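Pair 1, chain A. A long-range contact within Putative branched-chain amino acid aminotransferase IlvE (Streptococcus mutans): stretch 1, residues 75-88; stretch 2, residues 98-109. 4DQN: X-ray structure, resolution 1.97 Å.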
# COMPACT_ATOMS: atom_id res chain seq x y z
N GLN A 75 -0.43 10.10 -31.16
CA GLN A 75 -0.42 11.21 -30.22
C GLN A 75 -0.77 10.78 -28.79
O GLN A 75 -1.42 9.75 -28.58
CB GLN A 75 -1.39 12.31 -30.70
CG GLN A 75 -2.84 11.85 -30.79
CD GLN A 75 -3.70 12.85 -31.55
OE1 GLN A 75 -3.20 13.54 -32.44
NE2 GLN A 75 -4.98 12.94 -31.21
N LEU A 76 -0.32 11.56 -27.82
CA LEU A 76 -0.68 11.37 -26.42
C LEU A 76 -1.78 12.36 -26.09
O LEU A 76 -1.95 13.37 -26.78
CB LEU A 76 0.53 11.65 -25.53
CG LEU A 76 1.68 10.66 -25.66
CD1 LEU A 76 2.88 11.14 -24.85
CD2 LEU A 76 1.24 9.26 -25.21
N PHE A 77 -2.53 12.05 -25.03
CA PHE A 77 -3.67 12.86 -24.61
C PHE A 77 -3.44 13.37 -23.18
O PHE A 77 -3.48 12.58 -22.22
CB PHE A 77 -4.95 12.02 -24.70
CG PHE A 77 -6.17 12.71 -24.14
CD1 PHE A 77 -6.85 13.67 -24.89
CD2 PHE A 77 -6.66 12.38 -22.88
CE1 PHE A 77 -7.98 14.29 -24.38
CE2 PHE A 77 -7.79 13.00 -22.36
CZ PHE A 77 -8.45 13.96 -23.11
N ARG A 78 -3.19 14.67 -23.06
CA ARG A 78 -2.99 15.34 -21.78
C ARG A 78 -1.95 14.68 -20.85
O ARG A 78 -2.20 14.56 -19.65
CB ARG A 78 -4.34 15.47 -21.06
CG ARG A 78 -5.40 16.25 -21.87
CD ARG A 78 -6.80 16.20 -21.21
NE ARG A 78 -7.26 17.27 -20.30
CZ ARG A 78 -6.54 18.23 -19.72
NH1 ARG A 78 -5.26 18.35 -19.91
NH2 ARG A 78 -7.14 19.11 -18.92
N PRO A 79 -0.77 14.28 -21.37
CA PRO A 79 0.15 13.59 -20.47
C PRO A 79 0.72 14.53 -19.41
O PRO A 79 1.21 14.04 -18.40
CB PRO A 79 1.26 13.12 -21.40
CG PRO A 79 1.26 14.14 -22.53
CD PRO A 79 -0.20 14.45 -22.73
N ASN A 80 0.66 15.85 -19.64
CA ASN A 80 1.01 16.82 -18.60
C ASN A 80 0.19 16.62 -17.33
O ASN A 80 0.69 16.82 -16.21
CB ASN A 80 0.83 18.25 -19.11
CG ASN A 80 -0.62 18.57 -19.45
OD1 ASN A 80 -1.25 17.84 -20.22
ND2 ASN A 80 -1.15 19.63 -18.87
N MET A 81 -1.07 16.23 -17.50
CA MET A 81 -1.95 15.98 -16.35
C MET A 81 -1.52 14.76 -15.56
O MET A 81 -1.51 14.78 -14.32
CB MET A 81 -3.41 15.83 -16.80
CG MET A 81 -4.01 17.09 -17.39
SD MET A 81 -4.19 18.47 -16.24
CE MET A 81 -5.63 17.90 -15.33
N ASN A 82 -1.15 13.68 -16.25
CA ASN A 82 -0.59 12.51 -15.57
C ASN A 82 0.71 12.83 -14.82
O ASN A 82 0.95 12.31 -13.72
CB ASN A 82 -0.33 11.39 -16.58
CG ASN A 82 -1.59 10.97 -17.29
OD1 ASN A 82 -1.93 11.50 -18.35
ND2 ASN A 82 -2.31 10.01 -16.70
N ALA A 83 1.55 13.67 -15.41
CA ALA A 83 2.82 14.02 -14.79
C ALA A 83 2.58 14.79 -13.49
O ALA A 83 3.28 14.58 -12.50
CB ALA A 83 3.68 14.85 -15.75
N GLU A 84 1.61 15.70 -13.51
CA GLU A 84 1.33 16.54 -12.35
C GLU A 84 0.69 15.71 -11.25
O GLU A 84 0.98 15.91 -10.07
CB GLU A 84 0.46 17.75 -12.76
CG GLU A 84 1.21 18.70 -13.70
CD GLU A 84 0.40 19.90 -14.18
OE1 GLU A 84 -0.82 19.98 -13.86
OE2 GLU A 84 0.98 20.76 -14.88
N ARG A 85 -0.15 14.76 -11.64
CA ARG A 85 -0.75 13.86 -10.66
C ARG A 85 0.31 12.96 -10.01
O ARG A 85 0.27 12.73 -8.79
CB ARG A 85 -1.88 13.03 -11.28
CG ARG A 85 -2.58 12.14 -10.26
CD ARG A 85 -3.83 11.47 -10.81
NE ARG A 85 -3.54 10.50 -11.87
CZ ARG A 85 -4.46 9.80 -12.52
NH1 ARG A 85 -5.75 9.96 -12.25
NH2 ARG A 85 -4.10 8.93 -13.47
N LEU A 86 1.26 12.48 -10.81
CA LEU A 86 2.36 11.67 -10.28
C LEU A 86 3.24 12.50 -9.34
O LEU A 86 3.82 11.96 -8.41
CB LEU A 86 3.23 11.10 -11.42
CG LEU A 86 3.81 9.68 -11.35
CD1 LEU A 86 5.14 9.56 -12.11
CD2 LEU A 86 3.90 9.08 -9.95
N GLN A 87 3.35 13.80 -9.60
CA GLN A 87 4.15 14.66 -8.74
C GLN A 87 3.49 14.81 -7.38
O GLN A 87 4.15 14.75 -6.35
CB GLN A 87 4.38 16.04 -9.39
CG GLN A 87 5.45 16.04 -10.48
CD GLN A 87 5.18 17.05 -11.58
OE1 GLN A 87 4.33 17.94 -11.42
NE2 GLN A 87 5.88 16.92 -12.70
N ARG A 88 2.18 15.01 -7.38
CA ARG A 88 1.46 15.10 -6.12
C ARG A 88 1.47 13.76 -5.38
O ARG A 88 1.59 13.71 -4.15
CB ARG A 88 0.03 15.57 -6.36
CG ARG A 88 -0.07 17.04 -6.71
CD ARG A 88 -1.52 17.48 -6.77
NE ARG A 88 -2.14 17.06 -8.02
CZ ARG A 88 -2.03 17.75 -9.16
NH1 ARG A 88 -1.33 18.89 -9.19
NH2 ARG A 88 -2.62 17.31 -10.26
N VAL A 98 9.13 13.37 -10.53
CA VAL A 98 9.59 13.28 -11.91
C VAL A 98 9.05 14.52 -12.60
O VAL A 98 7.83 14.69 -12.69
CB VAL A 98 9.02 12.02 -12.61
CG1 VAL A 98 9.36 12.02 -14.10
CG2 VAL A 98 9.56 10.76 -11.94
N PRO A 99 9.94 15.43 -13.06
CA PRO A 99 9.45 16.67 -13.69
C PRO A 99 8.59 16.40 -14.93
O PRO A 99 8.75 15.38 -15.59
CB PRO A 99 10.75 17.40 -14.08
CG PRO A 99 11.77 16.92 -13.01
CD PRO A 99 11.40 15.46 -12.81
N THR A 100 7.69 17.32 -15.22
CA THR A 100 6.75 17.15 -16.34
C THR A 100 7.47 16.96 -17.67
O THR A 100 7.10 16.08 -18.46
CB THR A 100 5.80 18.34 -16.40
OG1 THR A 100 5.08 18.38 -15.16
CG2 THR A 100 4.82 18.20 -17.57
N ASP A 101 8.50 17.76 -17.94
CA ASP A 101 9.21 17.57 -19.21
C ASP A 101 9.90 16.21 -19.29
O ASP A 101 9.89 15.58 -20.34
CB ASP A 101 10.14 18.74 -19.55
CG ASP A 101 11.27 18.92 -18.55
OD1 ASP A 101 12.11 19.82 -18.78
OD2 ASP A 101 11.33 18.19 -17.53
N LYS A 102 10.46 15.72 -18.17
CA LYS A 102 11.08 14.39 -18.15
C LYS A 102 10.03 13.31 -18.42
O LYS A 102 10.24 12.41 -19.23
CB LYS A 102 11.76 14.13 -16.78
CG LYS A 102 12.42 12.75 -16.64
CD LYS A 102 13.02 12.59 -15.24
CE LYS A 102 13.76 11.29 -15.08
NZ LYS A 102 14.90 11.13 -16.03
N PHE A 103 8.89 13.43 -17.72
CA PHE A 103 7.79 12.47 -17.84
C PHE A 103 7.27 12.37 -19.28
O PHE A 103 7.12 11.26 -19.83
CB PHE A 103 6.66 12.91 -16.89
CG PHE A 103 5.46 11.98 -16.87
CD1 PHE A 103 4.48 12.06 -17.86
CD2 PHE A 103 5.29 11.06 -15.83
CE1 PHE A 103 3.37 11.20 -17.85
CE2 PHE A 103 4.18 10.21 -15.80
CZ PHE A 103 3.22 10.28 -16.81
N ILE A 104 6.98 13.52 -19.88
CA ILE A 104 6.37 13.52 -21.21
C ILE A 104 7.37 13.04 -22.24
O ILE A 104 7.03 12.25 -23.12
CB ILE A 104 5.83 14.92 -21.57
CG1 ILE A 104 4.63 15.26 -20.69
CG2 ILE A 104 5.39 14.98 -23.03
CD1 ILE A 104 4.19 16.71 -20.85
N ASP A 105 8.62 13.48 -22.12
CA ASP A 105 9.66 13.02 -23.02
C ASP A 105 9.83 11.52 -22.93
O ASP A 105 10.01 10.83 -23.94
CB ASP A 105 11.00 13.69 -22.72
CG ASP A 105 12.11 13.13 -23.57
OD1 ASP A 105 12.13 13.43 -24.78
OD2 ASP A 105 12.95 12.36 -23.04
N ALA A 106 9.80 10.99 -21.71
CA ALA A 106 9.97 9.55 -21.53
C ALA A 106 8.83 8.79 -22.18
O ALA A 106 9.05 7.77 -22.83
CB ALA A 106 10.04 9.22 -20.05
N ALA A 107 7.60 9.26 -21.97
CA ALA A 107 6.43 8.65 -22.59
C ALA A 107 6.58 8.62 -24.11
O ALA A 107 6.34 7.59 -24.74
CB ALA A 107 5.17 9.41 -22.19
N LYS A 108 6.95 9.75 -24.71
CA LYS A 108 7.16 9.79 -26.15
C LYS A 108 8.24 8.81 -26.63
O LYS A 108 8.05 8.14 -27.65
CB LYS A 108 7.51 11.20 -26.59
CG LYS A 108 6.36 12.17 -26.46
CD LYS A 108 6.70 13.50 -27.14
CE LYS A 108 5.52 14.45 -27.08
NZ LYS A 108 5.81 15.77 -27.72
N GLN A 109 9.36 8.73 -25.92
CA GLN A 109 10.42 7.78 -26.27
C GLN A 109 9.90 6.35 -26.32
O GLN A 109 10.29 5.58 -27.20
CB GLN A 109 11.57 7.83 -25.26
CG GLN A 109 12.49 9.03 -25.38
CD GLN A 109 13.70 8.89 -24.47
OE1 GLN A 109 14.43 7.92 -24.55
NE2 GLN A 109 13.88 9.86 -23.57
O HOH W 1 5.59 13.10 -12.56
O HOH W 2 3.75 20.76 -15.05

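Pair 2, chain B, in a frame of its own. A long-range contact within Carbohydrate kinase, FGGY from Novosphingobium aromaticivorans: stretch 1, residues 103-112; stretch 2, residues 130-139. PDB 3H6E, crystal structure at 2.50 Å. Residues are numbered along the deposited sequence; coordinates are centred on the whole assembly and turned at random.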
# COMPACT_ATOMS: atom_id res chain seq x y z
N ALA B 103 15.03 -0.07 -24.53
CA ALA B 103 15.56 1.21 -24.99
C ALA B 103 14.71 2.38 -24.51
O ALA B 103 15.24 3.45 -24.20
CB ALA B 103 15.68 1.22 -26.52
N VAL B 104 13.40 2.17 -24.46
CA VAL B 104 12.48 3.22 -24.03
C VAL B 104 12.65 3.52 -22.55
O VAL B 104 12.59 4.67 -22.13
CB VAL B 104 11.01 2.86 -24.33
CG1 VAL B 104 10.06 3.85 -23.65
CG2 VAL B 104 10.76 2.82 -25.82
N MSE B 105 12.89 2.48 -21.76
CA MSE B 105 13.05 2.62 -20.31
C MSE B 105 14.36 3.30 -19.92
O MSE B 105 14.37 4.18 -19.06
CB MSE B 105 12.93 1.27 -19.61
CG MSE B 105 13.08 1.36 -18.10
SE MSE B 105 11.54 2.19 -17.21
CE MSE B 105 10.39 0.62 -17.11
N ALA B 106 15.45 2.87 -20.54
CA ALA B 106 16.77 3.45 -20.26
C ALA B 106 16.77 4.94 -20.56
O ALA B 106 17.29 5.74 -19.78
CB ALA B 106 17.84 2.74 -21.07
N ASP B 107 16.18 5.30 -21.70
CA ASP B 107 16.02 6.70 -22.06
C ASP B 107 15.31 7.46 -20.95
O ASP B 107 15.71 8.55 -20.56
CB ASP B 107 15.23 6.84 -23.37
CG ASP B 107 16.00 6.35 -24.57
OD1 ASP B 107 16.93 5.53 -24.39
OD2 ASP B 107 15.68 6.78 -25.70
N TYR B 108 14.24 6.86 -20.43
CA TYR B 108 13.49 7.46 -19.34
C TYR B 108 14.33 7.49 -18.07
O TYR B 108 14.43 8.53 -17.41
CB TYR B 108 12.18 6.71 -19.09
CG TYR B 108 11.43 7.25 -17.90
CD1 TYR B 108 10.87 8.52 -17.93
CD2 TYR B 108 11.27 6.48 -16.75
CE1 TYR B 108 10.18 9.02 -16.84
CE2 TYR B 108 10.57 6.97 -15.66
CZ TYR B 108 10.03 8.24 -15.71
OH TYR B 108 9.35 8.74 -14.63
N ARG B 109 14.93 6.36 -17.73
CA ARG B 109 15.71 6.23 -16.50
C ARG B 109 16.77 7.32 -16.35
O ARG B 109 17.08 7.73 -15.23
CB ARG B 109 16.38 4.86 -16.44
CG ARG B 109 15.46 3.75 -15.98
CD ARG B 109 15.12 3.89 -14.52
NE ARG B 109 14.06 2.96 -14.13
CZ ARG B 109 14.26 1.67 -13.89
NH1 ARG B 109 15.47 1.15 -14.01
NH2 ARG B 109 13.23 0.90 -13.53
N SER B 110 17.34 7.77 -17.46
CA SER B 110 18.48 8.69 -17.41
C SER B 110 18.06 10.15 -17.33
O SER B 110 18.90 11.05 -17.33
CB SER B 110 19.43 8.46 -18.60
OG SER B 110 18.75 8.60 -19.84
N GLN B 111 16.76 10.39 -17.26
CA GLN B 111 16.23 11.75 -17.26
C GLN B 111 15.33 12.02 -16.04
O GLN B 111 14.76 13.10 -15.89
CB GLN B 111 15.52 12.02 -18.60
CG GLN B 111 14.40 13.03 -18.57
CD GLN B 111 13.09 12.41 -18.15
OE1 GLN B 111 13.05 11.27 -17.68
NE2 GLN B 111 12.01 13.16 -18.32
N ARG B 112 15.25 11.04 -15.14
CA ARG B 112 14.48 11.17 -13.90
C ARG B 112 15.10 12.15 -12.91
O ARG B 112 16.31 12.43 -12.96
CB ARG B 112 14.31 9.80 -13.24
CG ARG B 112 13.37 8.85 -13.98
CD ARG B 112 13.49 7.43 -13.44
NE ARG B 112 12.72 7.20 -12.22
CZ ARG B 112 13.24 7.17 -10.99
NH1 ARG B 112 14.54 7.34 -10.80
NH2 ARG B 112 12.45 6.95 -9.94
N GLY B 130 5.45 7.60 -14.33
CA GLY B 130 6.28 8.32 -15.29
C GLY B 130 6.74 7.44 -16.44
O GLY B 130 6.72 7.86 -17.60
N SER B 131 7.16 6.22 -16.13
CA SER B 131 7.59 5.27 -17.16
C SER B 131 6.49 5.01 -18.18
O SER B 131 6.75 4.95 -19.38
CB SER B 131 8.04 3.96 -16.52
OG SER B 131 9.11 4.16 -15.61
N GLN B 132 5.27 4.85 -17.69
CA GLN B 132 4.12 4.63 -18.57
C GLN B 132 3.92 5.85 -19.47
O GLN B 132 3.82 5.72 -20.69
CB GLN B 132 2.86 4.39 -17.76
CG GLN B 132 2.93 3.21 -16.82
CD GLN B 132 1.58 2.90 -16.20
OE1 GLN B 132 1.50 2.50 -15.04
NE2 GLN B 132 0.52 3.09 -16.98
N LEU B 133 3.84 7.02 -18.85
CA LEU B 133 3.72 8.28 -19.57
C LEU B 133 4.81 8.43 -20.62
O LEU B 133 4.52 8.73 -21.78
CB LEU B 133 3.77 9.46 -18.60
CG LEU B 133 2.43 10.04 -18.12
CD1 LEU B 133 1.32 9.01 -18.22
CD2 LEU B 133 2.53 10.60 -16.70
N TRP B 134 6.05 8.20 -20.22
CA TRP B 134 7.19 8.30 -21.13
C TRP B 134 6.93 7.47 -22.38
O TRP B 134 7.03 7.97 -23.50
CB TRP B 134 8.46 7.80 -20.44
CG TRP B 134 9.70 7.96 -21.27
CD1 TRP B 134 10.28 7.01 -22.06
CD2 TRP B 134 10.51 9.13 -21.38
NE1 TRP B 134 11.40 7.52 -22.66
CE2 TRP B 134 11.57 8.82 -22.26
CE3 TRP B 134 10.45 10.41 -20.83
CZ2 TRP B 134 12.55 9.74 -22.60
CZ3 TRP B 134 11.44 11.33 -21.16
CH2 TRP B 134 12.47 10.99 -22.04
N TRP B 135 6.61 6.20 -22.18
CA TRP B 135 6.33 5.28 -23.27
C TRP B 135 5.13 5.76 -24.08
O TRP B 135 5.22 5.93 -25.29
CB TRP B 135 6.08 3.88 -22.72
CG TRP B 135 6.09 2.81 -23.76
CD1 TRP B 135 6.71 2.85 -24.98
CD2 TRP B 135 5.48 1.52 -23.66
NE1 TRP B 135 6.50 1.67 -25.65
CE2 TRP B 135 5.75 0.83 -24.86
CE3 TRP B 135 4.71 0.88 -22.68
CZ2 TRP B 135 5.30 -0.46 -25.10
CZ3 TRP B 135 4.26 -0.40 -22.92
CH2 TRP B 135 4.55 -1.06 -24.12
N LEU B 136 4.01 5.98 -23.40
CA LEU B 136 2.80 6.46 -24.05
C LEU B 136 3.03 7.66 -24.96
O LEU B 136 2.37 7.81 -25.99
CB LEU B 136 1.72 6.78 -23.01
CG LEU B 136 1.02 5.56 -22.41
CD1 LEU B 136 0.13 5.97 -21.25
CD2 LEU B 136 0.22 4.82 -23.47
N ASP B 137 3.97 8.52 -24.58
CA ASP B 137 4.29 9.69 -25.40
C ASP B 137 4.83 9.27 -26.76
O ASP B 137 4.75 10.03 -27.73
CB ASP B 137 5.30 10.60 -24.68
CG ASP B 137 4.63 11.65 -23.80
OD1 ASP B 137 3.40 11.86 -23.94
OD2 ASP B 137 5.33 12.28 -22.98
N GLN B 138 5.36 8.05 -26.84
CA GLN B 138 5.86 7.50 -28.10
C GLN B 138 4.77 6.81 -28.91
O GLN B 138 4.66 7.03 -30.11
CB GLN B 138 6.99 6.50 -27.84
CG GLN B 138 8.31 7.11 -27.44
CD GLN B 138 9.49 6.22 -27.79
OE1 GLN B 138 10.65 6.62 -27.67
NE2 GLN B 138 9.19 5.00 -28.25
N LEU B 139 3.96 5.99 -28.24
CA LEU B 139 2.94 5.19 -28.91
C LEU B 139 1.74 6.03 -29.35
O LEU B 139 1.08 5.71 -30.34
CB LEU B 139 2.46 4.07 -27.99
CG LEU B 139 3.51 3.24 -27.25
CD1 LEU B 139 2.87 2.45 -26.13
CD2 LEU B 139 4.26 2.33 -28.21
O HOH W 3 11.36 4.07 -14.13

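Both pairs set two helices across each other obliquely, with N-to-C directions 127° apart in pair 1 and 121° in pair 2. The axes approach to 9.0 Å in pair 1 and 9.8 Å in pair 2, and fourteen central residues superpose with an RMSD of 0.6 Å. The first rule is to place one large aromatic at the centre of the contact, on the second helix. Phe103(A) and Trp134(B) coincide, their side-chain centres only 0.5 Å apart; both point toward the partner helix with chi1 in t, and each has the largest covered area of its contact.

What receives that ring differs. In pair 1 the opposing position is Ala83(A), whose CA lies 5.3 Å from the CA of Thr100(A). Its methyl packs over the face of the phenyl ring, CB to CG of Phe103(A) at 3.6 Å, while Leu86(A) CD1 meets the ring edge at CE2 of Phe103(A), 3.9 Å away. Phe103(A) thus fills a hole formed by Pro79(A), Asn82(A), Ala83(A) and Leu86(A). In pair 2 the alanine position is occupied by Tyr108(B). The tyrosine keeps the same kind of contact at its root: its CB stands 3.5 Å from the centroid of the five-membered ring of Trp134(B), almost on the ring normal. Its own ring then runs on toward the start of the second stretch, where Ser131(B) CA sits over one face, 4.0 Å from the centroid of the Tyr108(B) ring.

That longer side chain needs room, and Gly130(B), which matches Pro99(A), supplies it. Tyr108(B) OH comes within 3.2 Å of Gly130(B) CA, and a CB in ideal position on the glycine would fall 1.9 Å from that hydroxyl oxygen, a clash. The small residue under the ring in pair 1 becomes a large one in pair 2, which still packs its CB over the ring and extends past it to a glycine.

One helical turn earlier along the first helix, Pro79(A) and Val104(B) match as compact apolar residues pointing toward the partner. Pro79(A) CG touches Ile104(A) CG1 at 4.0 Å; Val104(B) CG1 reaches Trp134(B) CD1 at 3.5 Å and Trp135(B) CD1 at 3.7 Å.

Thr100(A) and Ser131(B) put a hydroxyl at the same site, but its direct fastening differs. In pair 1, Gln87(A) bends its amide toward the other stretch, and NE2 donates to Thr100(A) OG1 at 3.0 Å; the matching Arg112(B) makes no contact with the second stretch. Within pair 1, Gln87(A) NE2 also donates to Val98(A) O at 3.0 Å, tying down the start of the second helix, and a water adds a bridge by donating to Ala83(A) O and Val98(A) O. In pair 2 a water joins Arg109(B) NE, 2.9 Å from its oxygen, to Ser131(B) OG, 2.7 Å from it; at the matching positions of pair 1, another water links Glu84(A) OE2 to Thr100(A) OG1. Acid and base thus serve the same water-mediated role beside a hydroxyl.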